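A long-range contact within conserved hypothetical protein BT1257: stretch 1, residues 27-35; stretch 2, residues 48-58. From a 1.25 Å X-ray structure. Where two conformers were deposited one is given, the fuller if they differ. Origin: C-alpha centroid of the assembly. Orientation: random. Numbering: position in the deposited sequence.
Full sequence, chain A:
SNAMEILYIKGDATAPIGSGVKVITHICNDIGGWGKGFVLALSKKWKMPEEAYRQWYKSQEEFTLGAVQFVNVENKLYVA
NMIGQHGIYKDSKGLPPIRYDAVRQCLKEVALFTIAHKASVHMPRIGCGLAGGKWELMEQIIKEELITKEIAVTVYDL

Stretch 1 (27-35) ICNDIGGWG
Stretch 2 (48-58) MPEEAYRQWYK

A glycine-rich loop at the end of a β-strand packs against one side of an α-helix, held by a buried tyrosine, a tryptophan and one direct hydrogen bond. Residues 27-29 are strand, and 30-35 are loop or turn. Residues 48-58 are helical throughout, with i to i+4 backbone bonds from A52 N to M48 O through K58 N to R54 O. The strand 27-29 runs in broadly the same direction as the helix; the loop then turns back, so that residues 32-35 run against it: G32 CA lies 5.4 Å from Y57 CA, and W34 CA lies 7.2 Å from E50 CA. Together they bury 524 Å².

Y53 is central. Its CA-to-CB bond points toward the loop, with chi1 t (172°) and chi2 82°. Y53 OH donates to N29 O at 2.7 Å, satisfying a buried hydroxyl. C28 CB sits 3.6 Å from Y53 CE1, and C28 SG is 4.5 Å from the ring centroid, in an oblique sulfur-aromatic contact. C28 has chi1 m.

N29 folds the loop back on itself. With chi1 p (62°) and chi2 76°, its OD1 accepts from I31 N and G33 N, both at 3.0 Å, while its ND2 donates to G33 O at 2.9 Å. An amide suits this place because it offers both acceptor and donor.

G32 has phi/psi of 83/12. A CB there would be jammed against the preceding carbonyl O and would lie 2.7 Å from Y57 CG. Without one, G32 CA rests over a face of the Y57 ring, 4.1 Å from its centroid. Y57 has chi1 t (172°) and chi2 73°. At G33, phi/psi -78/134, a CB would be crowded by N29 ND2.

W34, phi/psi -147/90, is buried and points toward the helix with chi1 t (-176°) and chi2 -70°. Its CE3 reaches Y53 CD2 at 3.4 Å. The W34 six-membered ring and the Y53 ring are oblique, their centroids 5.2 Å apart and planes at 41°. W34 CH2 touches P49 CB at 3.9 Å. E50 lays its extended methylene chain (chi1 and chi2 both t) over a W34 face, with E50 CG 3.6 Å from the five-membered ring centroid.

R54 extends from chi1 m, with chi2 and chi3 t and chi4 -82°. R54 NE and NH2 each lie 2.9 Å from E50 OE2, forming a salt bridge one helical turn apart. The guanidinium has a face over W34 CB, and R54 NH2 is 2.9 Å from W34 O. One water links the stretches, donating to G32 O at 2.6 Å and accepting from R54 NH1 at 3.1 Å.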

ATOM      1  N   ILE A  27       2.326  -2.543   0.236  1.00 17.49           N
ATOM      2  CA  ILE A  27       3.764  -2.302   0.309  1.00 18.21           C
ATOM      3  C   ILE A  27       4.526  -3.275  -0.575  1.00 18.08           C
ATOM      4  O   ILE A  27       4.440  -4.508  -0.410  1.00 18.43           O
ATOM      5  CB  ILE A  27       4.286  -2.394   1.758  1.00 18.17           C
ATOM      6  CG1 ILE A  27       3.663  -1.290   2.627  1.00 18.78           C
ATOM      7  CG2 ILE A  27       5.811  -2.269   1.778  1.00 19.42           C
ATOM      8  CD1 ILE A  27       3.950  -1.437   4.128  1.00 18.67           C
ATOM      9  N   CYS A  28       5.282  -2.690  -1.504  1.00 17.73           N
ATOM     10  CA  CYS A  28       6.166  -3.411  -2.394  1.00 17.85           C
ATOM     11  C   CYS A  28       7.607  -3.269  -1.944  1.00 17.74           C
ATOM     12  O   CYS A  28       7.981  -2.334  -1.221  1.00 18.22           O
ATOM     13  CB  CYS A  28       6.026  -2.847  -3.814  1.00 18.16           C
ATOM     14  SG  CYS A  28       4.417  -3.060  -4.543  1.00 19.64           S
ATOM     15  N   ASN A  29       8.435  -4.203  -2.384  1.00 17.69           N
ATOM     16  CA  ASN A  29       9.866  -4.100  -2.127  1.00 17.83           C
ATOM     17  C   ASN A  29      10.608  -3.341  -3.225  1.00 18.24           C
ATOM     18  O   ASN A  29      10.060  -3.055  -4.308  1.00 18.29           O
ATOM     19  CB  ASN A  29      10.475  -5.486  -1.920  1.00 17.76           C
ATOM     20  CG  ASN A  29      10.341  -6.345  -3.145  1.00 17.48           C
ATOM     21  OD1 ASN A  29      11.068  -6.159  -4.122  1.00 18.02           O
ATOM     22  ND2 ASN A  29       9.368  -7.253  -3.128  1.00 18.03           N
ATOM     23  N   ASP A  30      11.865  -3.025  -2.933  1.00 18.18           N
ATOM     24  CA  ASP A  30      12.701  -2.240  -3.842  1.00 18.83           C
ATOM     25  C   ASP A  30      13.626  -3.078  -4.732  1.00 19.23           C
ATOM     26  O   ASP A  30      14.588  -2.541  -5.291  1.00 20.25           O
ATOM     27  CB  ASP A  30      13.502  -1.185  -3.060  1.00 19.22           C
ATOM     28  CG  ASP A  30      14.456  -1.790  -2.045  1.00 18.97           C
ATOM     29  OD1 ASP A  30      14.537  -3.036  -1.943  1.00 18.90           O
ATOM     30  OD2 ASP A  30      15.140  -1.000  -1.351  1.00 20.14           O
ATOM     31  N   ILE A  31      13.343  -4.373  -4.866  1.00 19.61           N
ATOM     32  CA  ILE A  31      14.151  -5.225  -5.746  1.00 20.60           C
ATOM     33  C   ILE A  31      13.353  -5.857  -6.887  1.00 19.78           C
ATOM     34  O   ILE A  31      13.882  -6.688  -7.624  1.00 20.71           O
ATOM     35  CB  ILE A  31      14.978  -6.307  -4.977  1.00 21.17           C
ATOM     36  CG1 ILE A  31      14.098  -7.419  -4.402  1.00 21.94           C
ATOM     37  CG2 ILE A  31      15.853  -5.669  -3.909  1.00 23.23           C
ATOM     38  CD1 ILE A  31      14.871  -8.727  -4.140  1.00 22.53           C
ATOM     39  N   GLY A  32      12.094  -5.464  -7.049  1.00 19.20           N
ATOM     40  CA  GLY A  32      11.282  -5.982  -8.138  1.00 18.89           C
ATOM     41  C   GLY A  32      10.632  -7.327  -7.865  1.00 18.81           C
ATOM     42  O   GLY A  32      10.092  -7.944  -8.779  1.00 19.38           O
ATOM     43  N   GLY A  33      10.650  -7.788  -6.614  1.00 18.03           N
ATOM     44  CA  GLY A  33      10.026  -9.074  -6.273  1.00 17.74           C
ATOM     45  C   GLY A  33       8.523  -8.967  -6.161  1.00 17.55           C
ATOM     46  O   GLY A  33       8.018  -8.037  -5.530  1.00 18.33           O
ATOM     47  N   TRP A  34       7.799  -9.910  -6.760  1.00 17.19           N
ATOM     48  CA  TRP A  34       6.344  -9.925  -6.656  1.00 17.57           C
ATOM     49  C   TRP A  34       5.912 -11.379  -6.660  1.00 18.49           C
ATOM     50  O   TRP A  34       5.690 -11.979  -7.710  1.00 19.26           O
ATOM     51  CB  TRP A  34       5.749  -9.123  -7.818  1.00 17.62           C
ATOM     52  CG  TRP A  34       4.250  -8.942  -7.843  1.00 17.11           C
ATOM     53  CD1 TRP A  34       3.294  -9.893  -8.090  1.00 17.95           C
ATOM     54  CD2 TRP A  34       3.549  -7.696  -7.704  1.00 17.12           C
ATOM     55  NE1 TRP A  34       2.036  -9.316  -8.098  1.00 18.63           N
ATOM     56  CE2 TRP A  34       2.171  -7.970  -7.861  1.00 17.40           C
ATOM     57  CE3 TRP A  34       3.951  -6.380  -7.447  1.00 17.86           C
ATOM     58  CZ2 TRP A  34       1.199  -6.976  -7.760  1.00 18.18           C
ATOM     59  CZ3 TRP A  34       2.983  -5.390  -7.375  1.00 17.92           C
ATOM     60  CH2 TRP A  34       1.628  -5.695  -7.531  1.00 17.55           C
ATOM     61  N   GLY A  35       5.829 -11.973  -5.477  1.00 19.32           N
ATOM     62  CA  GLY A  35       5.549 -13.403  -5.410  1.00 20.45           C
ATOM     63  C   GLY A  35       5.043 -13.964  -4.094  1.00 21.13           C
ATOM     64  O   GLY A  35       4.816 -15.164  -3.998  1.00 20.86           O
HETATM   65  N   MSE A  48      -2.801  -5.902 -14.075  0.50 17.34           N
HETATM   66  CA  MSE A  48      -2.196  -4.578 -14.241  0.50 17.48           C
HETATM   67  C   MSE A  48      -1.218  -4.146 -13.139  0.50 17.41           C
HETATM   68  O   MSE A  48      -0.131  -3.661 -13.450  0.50 17.23           O
HETATM   69  CB  MSE A  48      -3.263  -3.496 -14.461  0.50 17.43           C
HETATM   70  CG  MSE A  48      -2.690  -2.096 -14.658  0.50 18.78           C
HETATM   71 SE   MSE A  48      -1.624  -1.956 -16.263  0.50 25.32          SE
HETATM   72  CE  MSE A  48      -3.118  -2.314 -17.472  0.50 18.90           C
ATOM     73  N   PRO A  49      -1.601  -4.280 -11.851  1.00 17.49           N
ATOM     74  CA  PRO A  49      -0.650  -3.828 -10.818  1.00 17.68           C
ATOM     75  C   PRO A  49       0.719  -4.501 -10.919  1.00 17.27           C
ATOM     76  O   PRO A  49       1.744  -3.823 -10.865  1.00 17.28           O
ATOM     77  CB  PRO A  49      -1.360  -4.173  -9.500  1.00 17.54           C
ATOM     78  CG  PRO A  49      -2.815  -4.169  -9.858  1.00 18.13           C
ATOM     79  CD  PRO A  49      -2.855  -4.783 -11.247  1.00 17.62           C
ATOM     80  N   GLU A  50       0.726  -5.821 -11.096  1.00 17.17           N
ATOM     81  CA  GLU A  50       1.977  -6.550 -11.222  1.00 17.21           C
ATOM     82  C   GLU A  50       2.778  -6.112 -12.454  1.00 16.59           C
ATOM     83  O   GLU A  50       3.983  -5.857 -12.369  1.00 16.30           O
ATOM     84  CB  GLU A  50       1.708  -8.056 -11.297  1.00 17.19           C
ATOM     85  CG  GLU A  50       2.995  -8.866 -11.480  1.00 17.36           C
ATOM     86  CD  GLU A  50       2.768 -10.359 -11.540  1.00 17.73           C
ATOM     87  OE1 GLU A  50       1.647 -10.845 -11.246  1.00 18.05           O
ATOM     88  OE2 GLU A  50       3.743 -11.055 -11.900  1.00 17.60           O
ATOM     89  N   GLU A  51       2.102  -6.031 -13.595  1.00 16.71           N
ATOM     90  CA  GLU A  51       2.808  -5.699 -14.833  1.00 17.10           C
ATOM     91  C   GLU A  51       3.394  -4.287 -14.784  1.00 16.63           C
ATOM     92  O   GLU A  51       4.533  -4.057 -15.198  1.00 16.78           O
ATOM     93  CB  GLU A  51       1.921  -5.908 -16.056  1.00 17.62           C
ATOM     94  CG  GLU A  51       2.601  -5.475 -17.377  1.00 18.17           C
ATOM     95  CD  GLU A  51       3.854  -6.269 -17.735  1.00 20.27           C
ATOM     96  OE1 GLU A  51       4.171  -7.280 -17.053  1.00 22.03           O
ATOM     97  OE2 GLU A  51       4.522  -5.885 -18.724  1.00 17.82           O
ATOM     98  N   ALA A  52       2.621  -3.348 -14.247  1.00 16.79           N
ATOM     99  CA  ALA A  52       3.097  -1.985 -14.095  1.00 16.87           C
ATOM    100  C   ALA A  52       4.316  -1.938 -13.180  1.00 16.82           C
ATOM    101  O   ALA A  52       5.287  -1.235 -13.457  1.00 16.85           O
ATOM    102  CB  ALA A  52       1.973  -1.088 -13.581  1.00 17.57           C
ATOM    103  N   TYR A  53       4.253  -2.690 -12.078  1.00 16.75           N
ATOM    104  CA  TYR A  53       5.366  -2.722 -11.129  1.00 16.87           C
ATOM    105  C   TYR A  53       6.631  -3.330 -11.754  1.00 15.97           C
ATOM    106  O   TYR A  53       7.733  -2.811 -11.576  1.00 16.71           O
ATOM    107  CB  TYR A  53       4.954  -3.521  -9.890  1.00 17.79           C
ATOM    108  CG  TYR A  53       6.074  -3.799  -8.922  1.00 17.09           C
ATOM    109  CD1 TYR A  53       6.478  -2.845  -7.995  1.00 17.72           C
ATOM    110  CD2 TYR A  53       6.719  -5.031  -8.925  1.00 17.64           C
ATOM    111  CE1 TYR A  53       7.509  -3.110  -7.100  1.00 17.19           C
ATOM    112  CE2 TYR A  53       7.739  -5.308  -8.032  1.00 17.95           C
ATOM    113  CZ  TYR A  53       8.129  -4.350  -7.128  1.00 18.14           C
ATOM    114  OH  TYR A  53       9.148  -4.663  -6.251  1.00 18.58           O
ATOM    115  N   ARG A  54       6.471  -4.437 -12.471  1.00 16.39           N
ATOM    116  CA  ARG A  54       7.620  -5.085 -13.093  1.00 16.40           C
ATOM    117  C   ARG A  54       8.255  -4.195 -14.172  1.00 16.46           C
ATOM    118  O   ARG A  54       9.475  -4.117 -14.284  1.00 16.30           O
ATOM    119  CB  ARG A  54       7.215  -6.443 -13.652  1.00 17.01           C
ATOM    120  CG  ARG A  54       6.869  -7.450 -12.550  1.00 16.98           C
ATOM    121  CD  ARG A  54       6.896  -8.858 -13.096  1.00 17.57           C
ATOM    122  NE  ARG A  54       6.330  -9.882 -12.212  1.00 16.95           N
ATOM    123  CZ  ARG A  54       6.953 -10.474 -11.186  1.00 15.97           C
ATOM    124  NH1 ARG A  54       8.172 -10.098 -10.807  1.00 16.14           N
ATOM    125  NH2 ARG A  54       6.323 -11.446 -10.532  1.00 16.74           N
ATOM    126  N   GLN A  55       7.423  -3.463 -14.915  1.00 16.18           N
ATOM    127  CA  GLN A  55       7.961  -2.499 -15.886  1.00 16.77           C
ATOM    128  C   GLN A  55       8.659  -1.349 -15.179  1.00 16.41           C
ATOM    129  O   GLN A  55       9.697  -0.861 -15.623  1.00 16.53           O
ATOM    130  CB  GLN A  55       6.877  -1.963 -16.823  1.00 16.82           C
ATOM    131  CG  GLN A  55       6.384  -2.998 -17.824  1.00 16.85           C
ATOM    132  CD  GLN A  55       5.585  -2.397 -18.965  1.00 16.33           C
ATOM    133  OE1 GLN A  55       5.798  -1.235 -19.342  1.00 17.39           O
ATOM    134  NE2 GLN A  55       4.688  -3.190 -19.543  1.00 16.39           N
ATOM    135  N   TRP A  56       8.088  -0.909 -14.061  1.00 16.94           N
ATOM    136  CA  TRP A  56       8.713   0.134 -13.256  1.00 17.09           C
ATOM    137  C   TRP A  56      10.112  -0.285 -12.773  1.00 17.36           C
ATOM    138  O   TRP A  56      11.081   0.477 -12.893  1.00 17.36           O
ATOM    139  CB  TRP A  56       7.783   0.464 -12.089  1.00 17.69           C
ATOM    140  CG  TRP A  56       8.155   1.624 -11.217  1.00 18.08           C
ATOM    141  CD1 TRP A  56       9.015   2.655 -11.494  1.00 18.79           C
ATOM    142  CD2 TRP A  56       7.623   1.877  -9.922  1.00 18.48           C
ATOM    143  NE1 TRP A  56       9.067   3.521 -10.418  1.00 19.89           N
ATOM    144  CE2 TRP A  56       8.215   3.067  -9.446  1.00 18.74           C
ATOM    145  CE3 TRP A  56       6.714   1.199  -9.105  1.00 18.80           C
ATOM    146  CZ2 TRP A  56       7.913   3.603  -8.187  1.00 19.92           C
ATOM    147  CZ3 TRP A  56       6.408   1.739  -7.859  1.00 19.36           C
ATOM    148  CH2 TRP A  56       7.003   2.931  -7.420  1.00 18.84           C
ATOM    149  N   TYR A  57      10.228  -1.517 -12.277  1.00 17.30           N
ATOM    150  CA  TYR A  57      11.520  -2.029 -11.834  1.00 17.86           C
ATOM    151  C   TYR A  57      12.550  -1.958 -12.953  1.00 18.56           C
ATOM    152  O   TYR A  57      13.688  -1.526 -12.745  1.00 18.67           O
ATOM    153  CB  TYR A  57      11.401  -3.476 -11.324  1.00 18.64           C
ATOM    154  CG  TYR A  57      12.760  -4.068 -11.040  1.00 18.67           C
ATOM    155  CD1 TYR A  57      13.493  -3.663  -9.927  1.00 20.17           C
ATOM    156  CD2 TYR A  57      13.334  -5.001 -11.903  1.00 20.04           C
ATOM    157  CE1 TYR A  57      14.747  -4.176  -9.664  1.00 20.93           C
ATOM    158  CE2 TYR A  57      14.611  -5.514 -11.649  1.00 20.87           C
ATOM    159  CZ  TYR A  57      15.299  -5.091 -10.523  1.00 20.19           C
ATOM    160  OH  TYR A  57      16.563  -5.587 -10.236  1.00 22.64           O
ATOM    161  N   LYS A  58      12.162  -2.386 -14.141  1.00 18.05           N
ATOM    162  CA  LYS A  58      13.097  -2.354 -15.268  1.00 19.29           C
ATOM    163  C   LYS A  58      13.453  -0.962 -15.748  1.00 19.31           C
ATOM    164  O   LYS A  58      14.581  -0.729 -16.188  1.00 20.03           O
ATOM    165  CB  LYS A  58      12.552  -3.180 -16.401  1.00 19.34           C
ATOM    166  CG  LYS A  58      12.711  -4.633 -16.090  1.00 21.14           C
ATOM    167  CD  LYS A  58      12.389  -5.456 -17.257  1.00 22.13           C
ATOM    168  CE  LYS A  58      12.734  -6.909 -16.982  1.00 20.57           C
ATOM    169  NZ  LYS A  58      11.975  -7.715 -17.956  1.00 20.85           N
TER
HETATM  170  O   HOH W   1      10.261  -7.928 -11.418  1.00 13.04           O